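Local coordinates for protein metallophosphoesterase (PDB 4J6O) that hydrolyses phosphoester bonds as a manganese-bound, calcineurin-like metallophosphoesterase, the 2',3'-phosphatase component of the bacterial Pnkp-Hen1 RNA repair system, at residues K201-Y206 and V217-N222; L90-N95 and L151-A156. All coordinates share one frame; numbering follows the deposited sequence.

Overall arrangement
Both interactions belong to the calcineurin-like phosphoesterase domain and are largely buried, but they do different work. Interaction 1 lies within one mixed sheet, joining the parallel neighbours 203-206 and 220-222 by backbone hydrogen bonds, its centre about 15 Å from the centre of the chain. Interaction 2, its centre about 6 Å from the centre of the chain, bridges the two large sheets where segments 90-95 and 151-156 approach the metal site; it relies on valine packing, a water and a histidine ring resting on a glycine. The two meet directly, since strand 151-154 is also a neighbour of 203-206, with probable hydrogen bonds from Val152 N to Leu203 O and from Val205 N to Val152 O.

Interaction 1 (K201-Y206 and V217-N222); sequences KALVVY and VNNTIN
Strands 203-206 and 220-222 are parallel neighbours in a mixed sheet of the calcineurin-like fold, their short axes 4.8 Å apart. Three hydrogen bonds join them: Val204 N to Asn219 O, Ile221 N back to Val204 O, and Tyr206 N to Ile221 O. The last is nearly straight, 165° at the hydrogen, and runs close to the C=O axis.

Tyr206 can be followed outward from this bond. Its CB packs on Ala154 O of the neighbouring segment, and CG sits between the backbone N and the carbonyl carbon (chi1 70°), which swings the ring across the partner strand. CD1 lies 3.3 Å from Ile221 O, and CE1 touches Ile221 C and Thr220 CB. On the other side of the ring CD2 packs 3.6 Å from Ala156 O, and CE2 is 3.8 Å from Asn222 CB. CZ rests 3.5 Å from Asn222 CB, a CH-pi contact over one face, offset toward the rim, while Trp194 meets the ring edge-to-face. The amide of Asn222 is held by Thr209 O and Asp224 N.

On the other face of the sheet, Val205 CG2 packs alongside Ile221 CG2 at 3.9 Å, next to Tyr236 of strand 232-238. At the tip of the tyrosine, Tyr206 OH is 2.7 Å from water 1 O, which lies in the ring plane. That water donates to Thr220 OG1, whose own proton goes to a lone pair of Val217 O at 2.6 Å.

Interaction 2 (L90-N95 and L151-A156); sequences LCVPGN and LVVAHA
The imidazole of His155 has Gly94 on one face: Gly94 CA stands 3.6 Å above the ring plane, offset toward the rim, in a CH-pi contact only 15° off the ring normal. Pro93 O and the amide of Asn95 come to the ring obliquely, the amide plane turned 39° from it. CG of His155 is anti to the backbone N (chi1 178°), which carries the ring from the 151-156 backbone across to the glycine; on the way CB passes 3.3 Å from Pro93 O. Gly94 is the N-cap of helix 95-104, and with no side chain on Gly94 the ring can lie close against its CA.

Next to the backbone of His155, Val92 packs between the two sheets of the calcineurin-like fold. Its CG2 lies 3.9 Å from His155 N, and its CG1 packs loosely on Val153 CG2 at 4.3 Å, with Tyr144 and Ile16 also bordering this valine pair. No clear direct hydrogen bond joins the segments. Instead a water accepts from His155 N and donates to Pro93 O, both at 2.8 Å, satisfying two buried backbone atoms.

Both ring nitrogens are engaged: ND1 bonds to Leu63 O, and NE2 to a citrate, probably from the crystallisation liquor. Bonding to a carbonyl implies a proton on ND1, so a neutral ring would offer NE2 as an acceptor; nearby Asp19 and Asp65, both manganese ligands, might instead favour a protonated ring, although the manganese they bind would offset part of that effect, leaving the protonation state of a ring that binds an anion beside the metal undecided.

Interaction 1 (K201-Y206 and V217-N222)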
ATOM      1  N   LYS A 201      21.482   0.103   4.328  1.00 39.62           N
ATOM      2  CA  LYS A 201      21.906   0.829   3.149  1.00 48.38           C
ATOM      3  C   LYS A 201      20.725   1.330   2.321  1.00 45.69           C
ATOM      4  O   LYS A 201      20.763   2.449   1.808  1.00 35.85           O
ATOM      5  CB  LYS A 201      22.797  -0.073   2.287  1.00 65.30           C
ATOM      6  CG  LYS A 201      22.827   0.292   0.801  1.00 61.70           C
ATOM      7  CD  LYS A 201      23.383  -0.857  -0.042  1.00 84.46           C
ATOM      8  CE  LYS A 201      23.229  -0.600  -1.532  1.00 47.48           C
ATOM      9  NZ  LYS A 201      23.386  -1.886  -2.282  1.00 83.69           N
ATOM     10  N   ALA A 202      19.701   0.493   2.170  1.00 39.17           N
ATOM     11  CA  ALA A 202      18.569   0.841   1.297  1.00 33.71           C
ATOM     12  C   ALA A 202      17.688   1.880   1.941  1.00 26.82           C
ATOM     13  O   ALA A 202      17.407   1.825   3.143  1.00 33.31           O
ATOM     14  CB  ALA A 202      17.752  -0.340   0.995  1.00 29.89           C
ATOM     15  N   LEU A 203      17.238   2.825   1.137  1.00 24.18           N
ATOM     16  CA  LEU A 203      16.179   3.707   1.572  1.00 23.93           C
ATOM     17  C   LEU A 203      14.893   2.876   1.664  1.00 24.28           C
ATOM     18  O   LEU A 203      14.548   2.194   0.697  1.00 23.44           O
ATOM     19  CB  LEU A 203      15.995   4.765   0.502  1.00 26.53           C
ATOM     20  CG  LEU A 203      14.738   5.634   0.578  1.00 27.50           C
ATOM     21  CD1 LEU A 203      14.768   6.508   1.810  1.00 34.00           C
ATOM     22  CD2 LEU A 203      14.645   6.511  -0.689  1.00 26.35           C
ATOM     23  N   VAL A 204      14.173   2.927   2.800  1.00 22.99           N
ATOM     24  CA  VAL A 204      12.937   2.156   2.913  1.00 21.16           C
ATOM     25  C   VAL A 204      11.785   3.117   2.881  1.00 21.18           C
ATOM     26  O   VAL A 204      11.668   3.974   3.750  1.00 19.96           O
ATOM     27  CB  VAL A 204      12.851   1.360   4.257  1.00 24.76           C
ATOM     28  CG1 VAL A 204      11.607   0.481   4.278  1.00 22.84           C
ATOM     29  CG2 VAL A 204      14.152   0.559   4.470  1.00 23.23           C
ATOM     30  N   VAL A 205      10.924   2.965   1.871  1.00 19.78           N
ATOM     31  CA  VAL A 205       9.708   3.801   1.783  1.00 16.71           C
ATOM     32  C   VAL A 205       8.552   2.867   2.153  1.00 17.53           C
ATOM     33  O   VAL A 205       8.401   1.786   1.573  1.00 18.15           O
ATOM     34  CB  VAL A 205       9.555   4.335   0.379  1.00 17.66           C
ATOM     35  CG1 VAL A 205       8.344   5.246   0.275  1.00 19.95           C
ATOM     36  CG2 VAL A 205      10.832   5.096  -0.050  1.00 20.27           C
ATOM     37  N   TYR A 206       7.756   3.292   3.123  1.00 16.80           N
ATOM     38  CA  TYR A 206       6.723   2.437   3.679  1.00 15.03           C
ATOM     39  C   TYR A 206       5.533   3.262   4.110  1.00 17.92           C
ATOM     40  O   TYR A 206       5.565   4.494   3.964  1.00 17.72           O
ATOM     41  CB  TYR A 206       7.317   1.574   4.847  1.00 15.69           C
ATOM     42  CG  TYR A 206       7.669   2.376   6.088  1.00 19.96           C
ATOM     43  CD1 TYR A 206       8.807   3.188   6.144  1.00 21.07           C
ATOM     44  CD2 TYR A 206       6.878   2.258   7.213  1.00 20.58           C
ATOM     45  CE1 TYR A 206       9.096   3.918   7.285  1.00 22.99           C
ATOM     46  CE2 TYR A 206       7.145   2.976   8.369  1.00 23.48           C
ATOM     47  CZ  TYR A 206       8.255   3.818   8.379  1.00 23.63           C
ATOM     48  OH  TYR A 206       8.543   4.517   9.512  1.00 27.43           O
ATOM     49  N   VAL A 217      12.996   9.137   8.990  1.00 35.30           N
ATOM     50  CA  VAL A 217      13.809   8.730  10.139  1.00 40.91           C
ATOM     51  C   VAL A 217      14.929   7.824   9.620  1.00 44.80           C
ATOM     52  O   VAL A 217      14.642   6.733   9.137  1.00 37.90           O
ATOM     53  CB  VAL A 217      12.966   7.910  11.157  1.00 43.13           C
ATOM     54  CG1 VAL A 217      13.821   7.361  12.275  1.00 47.32           C
ATOM     55  CG2 VAL A 217      11.802   8.733  11.717  1.00 43.01           C
ATOM     56  N   ASN A 218      16.171   8.291   9.771  0.53 37.50           N
ATOM     57  CA  ASN A 218      17.324   7.608   9.207  0.53 34.47           C
ATOM     58  C   ASN A 218      17.001   7.406   7.741  0.53 47.57           C
ATOM     59  O   ASN A 218      16.332   8.236   7.140  0.53 30.95           O
ATOM     60  CB  ASN A 218      17.571   6.280   9.921  0.53 30.14           C
ATOM     61  CG  ASN A 218      17.825   6.467  11.413  0.53 29.53           C
ATOM     62  OD1 ASN A 218      18.658   7.275  11.817  0.53 42.05           O
ATOM     63  ND2 ASN A 218      17.086   5.731  12.236  0.53 42.34           N
ATOM     64  N   ASN A 219      17.419   6.287   7.167  0.53 32.66           N
ATOM     65  CA  ASN A 219      17.186   6.082   5.760  0.53 30.94           C
ATOM     66  C   ASN A 219      15.785   5.515   5.541  0.53 25.48           C
ATOM     67  O   ASN A 219      15.654   4.517   4.843  0.53 35.73           O
ATOM     68  CB  ASN A 219      18.216   5.095   5.208  0.53 30.70           C
ATOM     69  CG  ASN A 219      18.513   5.307   3.728  0.53 40.84           C
ATOM     70  OD1 ASN A 219      18.192   6.340   3.156  0.53 43.00           O
ATOM     71  ND2 ASN A 219      19.155   4.323   3.115  0.53 55.09           N
ATOM     72  N   THR A 220      14.748   6.113   6.144  1.00 25.41           N
ATOM     73  CA  THR A 220      13.405   5.530   5.992  1.00 22.95           C
ATOM     74  C   THR A 220      12.407   6.637   5.908  1.00 24.18           C
ATOM     75  O   THR A 220      12.631   7.689   6.481  1.00 27.11           O
ATOM     76  CB  THR A 220      12.953   4.576   7.185  1.00 26.05           C
ATOM     77  OG1 THR A 220      12.594   5.333   8.346  1.00 26.64           O
ATOM     78  CG2 THR A 220      14.071   3.589   7.573  1.00 25.99           C
ATOM     79  N   ILE A 221      11.257   6.375   5.305  1.00 23.46           N
ATOM     80  CA  ILE A 221      10.207   7.413   5.311  1.00 22.75           C
ATOM     81  C   ILE A 221       8.834   6.773   5.248  1.00 20.86           C
ATOM     82  O   ILE A 221       8.568   5.924   4.387  1.00 20.83           O
ATOM     83  CB  ILE A 221      10.390   8.410   4.137  1.00 23.78           C
ATOM     84  CG1 ILE A 221       9.289   9.506   4.177  1.00 24.72           C
ATOM     85  CG2 ILE A 221      10.464   7.739   2.765  1.00 24.72           C
ATOM     86  CD1 ILE A 221       9.574  10.664   3.233  1.00 31.74           C
ATOM     87  N   ASN A 222       7.970   7.181   6.150  1.00 23.49           N
ATOM     88  CA  ASN A 222       6.616   6.660   6.183  1.00 17.77           C
ATOM     89  C   ASN A 222       5.768   7.685   5.432  1.00 19.53           C
ATOM     90  O   ASN A 222       5.706   8.866   5.826  1.00 23.22           O
ATOM     91  CB  ASN A 222       6.170   6.582   7.644  1.00 23.67           C
ATOM     92  CG  ASN A 222       4.714   6.107   7.807  1.00 22.13           C
ATOM     93  OD1 ASN A 222       3.955   6.063   6.851  1.00 22.61           O
ATOM     94  ND2 ASN A 222       4.325   5.783   9.053  1.00 24.46           N
TER
HETATM   95  O   HOH W   1      10.320   6.544   9.101  1.00 32.36           O

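Interaction 2 (L90-N95 and L151-A156)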
ATOM      1  N   LEU A  90       3.858  -1.959  -9.514  1.00 22.44           N
ATOM      2  CA  LEU A  90       3.908  -3.100  -8.624  1.00 22.77           C
ATOM      3  C   LEU A  90       3.153  -2.734  -7.329  1.00 19.32           C
ATOM      4  O   LEU A  90       2.916  -1.573  -7.043  1.00 22.48           O
ATOM      5  CB  LEU A  90       5.338  -3.474  -8.227  1.00 25.16           C
ATOM      6  CG  LEU A  90       6.349  -3.857  -9.332  1.00 32.98           C
ATOM      7  CD1 LEU A  90       7.734  -3.997  -8.749  1.00 29.09           C
ATOM      8  CD2 LEU A  90       5.918  -5.118 -10.018  1.00 30.39           C
ATOM      9  N   CYS A  91       2.748  -3.758  -6.597  1.00 21.83           N
ATOM     10  CA  CYS A  91       2.002  -3.535  -5.356  1.00 22.09           C
ATOM     11  C   CYS A  91       2.501  -4.515  -4.306  1.00 20.97           C
ATOM     12  O   CYS A  91       2.779  -5.719  -4.603  1.00 25.92           O
ATOM     13  CB  CYS A  91       0.514  -3.788  -5.623  1.00 24.98           C
ATOM     14  SG  CYS A  91      -0.617  -3.308  -4.256  1.00 25.00           S
ATOM     15  N   VAL A  92       2.658  -4.017  -3.086  1.00 20.66           N
ATOM     16  CA  VAL A  92       2.966  -4.888  -1.950  1.00 19.54           C
ATOM     17  C   VAL A  92       1.721  -4.841  -1.090  1.00 20.39           C
ATOM     18  O   VAL A  92       0.883  -3.932  -1.162  1.00 19.71           O
ATOM     19  CB  VAL A  92       4.251  -4.448  -1.174  1.00 17.43           C
ATOM     20  CG1 VAL A  92       5.445  -4.552  -2.110  1.00 19.65           C
ATOM     21  CG2 VAL A  92       4.134  -3.015  -0.649  1.00 20.19           C
ATOM     22  N   PRO A  93       1.531  -5.876  -0.311  1.00 21.85           N
ATOM     23  CA  PRO A  93       0.279  -5.980   0.407  1.00 19.16           C
ATOM     24  C   PRO A  93       0.261  -5.235   1.739  1.00 20.68           C
ATOM     25  O   PRO A  93       1.232  -5.211   2.462  1.00 19.59           O
ATOM     26  CB  PRO A  93       0.183  -7.507   0.652  1.00 21.41           C
ATOM     27  CG  PRO A  93       1.611  -7.904   0.894  1.00 19.11           C
ATOM     28  CD  PRO A  93       2.374  -7.072  -0.182  1.00 21.75           C
ATOM     29  N   GLY A  94      -0.912  -4.655   2.053  1.00 21.02           N
ATOM     30  CA  GLY A  94      -1.154  -4.132   3.385  1.00 20.66           C
ATOM     31  C   GLY A  94      -1.938  -5.158   4.208  1.00 22.27           C
ATOM     32  O   GLY A  94      -2.519  -6.123   3.647  1.00 20.19           O
ATOM     33  N   ASN A  95      -2.011  -4.922   5.517  1.00 21.53           N
ATOM     34  CA  ASN A  95      -2.743  -5.792   6.403  0.57 35.70           C
ATOM     35  C   ASN A  95      -4.222  -5.908   6.004  1.00 18.39           C
ATOM     36  O   ASN A  95      -4.856  -6.985   6.130  1.00 23.93           O
ATOM     37  CB  ASN A  95      -2.553  -5.328   7.878  0.57 29.85           C
ATOM     38  CG  ASN A  95      -2.785  -3.785   8.114  0.57 31.19           C
ATOM     39  OD1 ASN A  95      -2.390  -2.857   7.330  0.57 18.75           O
ATOM     40  ND2 ASN A  95      -3.416  -3.522   9.256  0.57 46.92           N
ATOM     41  N   LEU A 151      16.756   0.665  -2.773  1.00 25.50           N
ATOM     42  CA  LEU A 151      15.410   1.031  -2.382  1.00 23.81           C
ATOM     43  C   LEU A 151      14.699  -0.217  -1.931  1.00 21.82           C
ATOM     44  O   LEU A 151      14.808  -1.249  -2.600  1.00 23.43           O
ATOM     45  CB  LEU A 151      14.697   1.651  -3.584  1.00 21.25           C
ATOM     46  CG  LEU A 151      13.166   1.939  -3.469  1.00 22.54           C
ATOM     47  CD1 LEU A 151      12.860   2.975  -2.392  1.00 21.25           C
ATOM     48  CD2 LEU A 151      12.539   2.273  -4.880  1.00 22.09           C
ATOM     49  N   VAL A 152      13.972  -0.119  -0.825  1.00 20.58           N
ATOM     50  CA  VAL A 152      13.071  -1.223  -0.383  1.00 19.31           C
ATOM     51  C   VAL A 152      11.701  -0.601  -0.190  1.00 20.67           C
ATOM     52  O   VAL A 152      11.582   0.456   0.426  1.00 20.57           O
ATOM     53  CB  VAL A 152      13.595  -1.815   0.917  1.00 23.66           C
ATOM     54  CG1 VAL A 152      12.578  -2.800   1.530  1.00 24.34           C
ATOM     55  CG2 VAL A 152      14.954  -2.589   0.672  1.00 25.93           C
ATOM     56  N   VAL A 153      10.663  -1.288  -0.651  1.00 19.80           N
ATOM     57  CA  VAL A 153       9.281  -0.860  -0.369  1.00 20.79           C
ATOM     58  C   VAL A 153       8.584  -2.004   0.339  1.00 19.42           C
ATOM     59  O   VAL A 153       8.742  -3.175  -0.016  1.00 19.56           O
ATOM     60  CB  VAL A 153       8.475  -0.416  -1.618  1.00 18.75           C
ATOM     61  CG1 VAL A 153       9.043   0.934  -2.193  1.00 19.40           C
ATOM     62  CG2 VAL A 153       8.375  -1.504  -2.699  1.00 20.60           C
ATOM     63  N   ALA A 154       7.797  -1.640   1.353  1.00 20.37           N
ATOM     64  CA  ALA A 154       7.029  -2.595   2.164  1.00 19.41           C
ATOM     65  C   ALA A 154       5.948  -1.825   2.854  1.00 19.40           C
ATOM     66  O   ALA A 154       6.103  -0.599   3.066  1.00 20.66           O
ATOM     67  CB  ALA A 154       7.924  -3.274   3.228  1.00 22.29           C
ATOM     68  N   HIS A 155       4.846  -2.487   3.194  1.00 15.85           N
ATOM     69  CA  HIS A 155       3.754  -1.724   3.837  1.00 16.02           C
ATOM     70  C   HIS A 155       4.151  -1.204   5.213  1.00 18.20           C
ATOM     71  O   HIS A 155       4.094   0.021   5.447  1.00 17.16           O
ATOM     72  CB  HIS A 155       2.495  -2.585   3.940  1.00 16.49           C
ATOM     73  CG  HIS A 155       1.383  -1.890   4.608  1.00 15.57           C
ATOM     74  ND1 HIS A 155       0.684  -0.869   3.990  1.00 17.78           N
ATOM     75  CD2 HIS A 155       0.872  -2.017   5.847  1.00 18.58           C
ATOM     76  CE1 HIS A 155      -0.226  -0.403   4.830  1.00 20.36           C
ATOM     77  NE2 HIS A 155      -0.143  -1.090   5.963  1.00 19.48           N
ATOM     78  N   ALA A 156       4.512  -2.095   6.127  1.00 17.69           N
ATOM     79  CA  ALA A 156       4.848  -1.664   7.487  1.00 21.77           C
ATOM     80  C   ALA A 156       6.305  -1.342   7.667  1.00 21.65           C
ATOM     81  O   ALA A 156       6.729  -0.989   8.766  1.00 26.72           O
ATOM     82  CB  ALA A 156       4.381  -2.725   8.528  1.00 19.25           C
TER
HETATM   83  O   HOH W   2       4.021  -5.026   2.340  1.00 19.99           O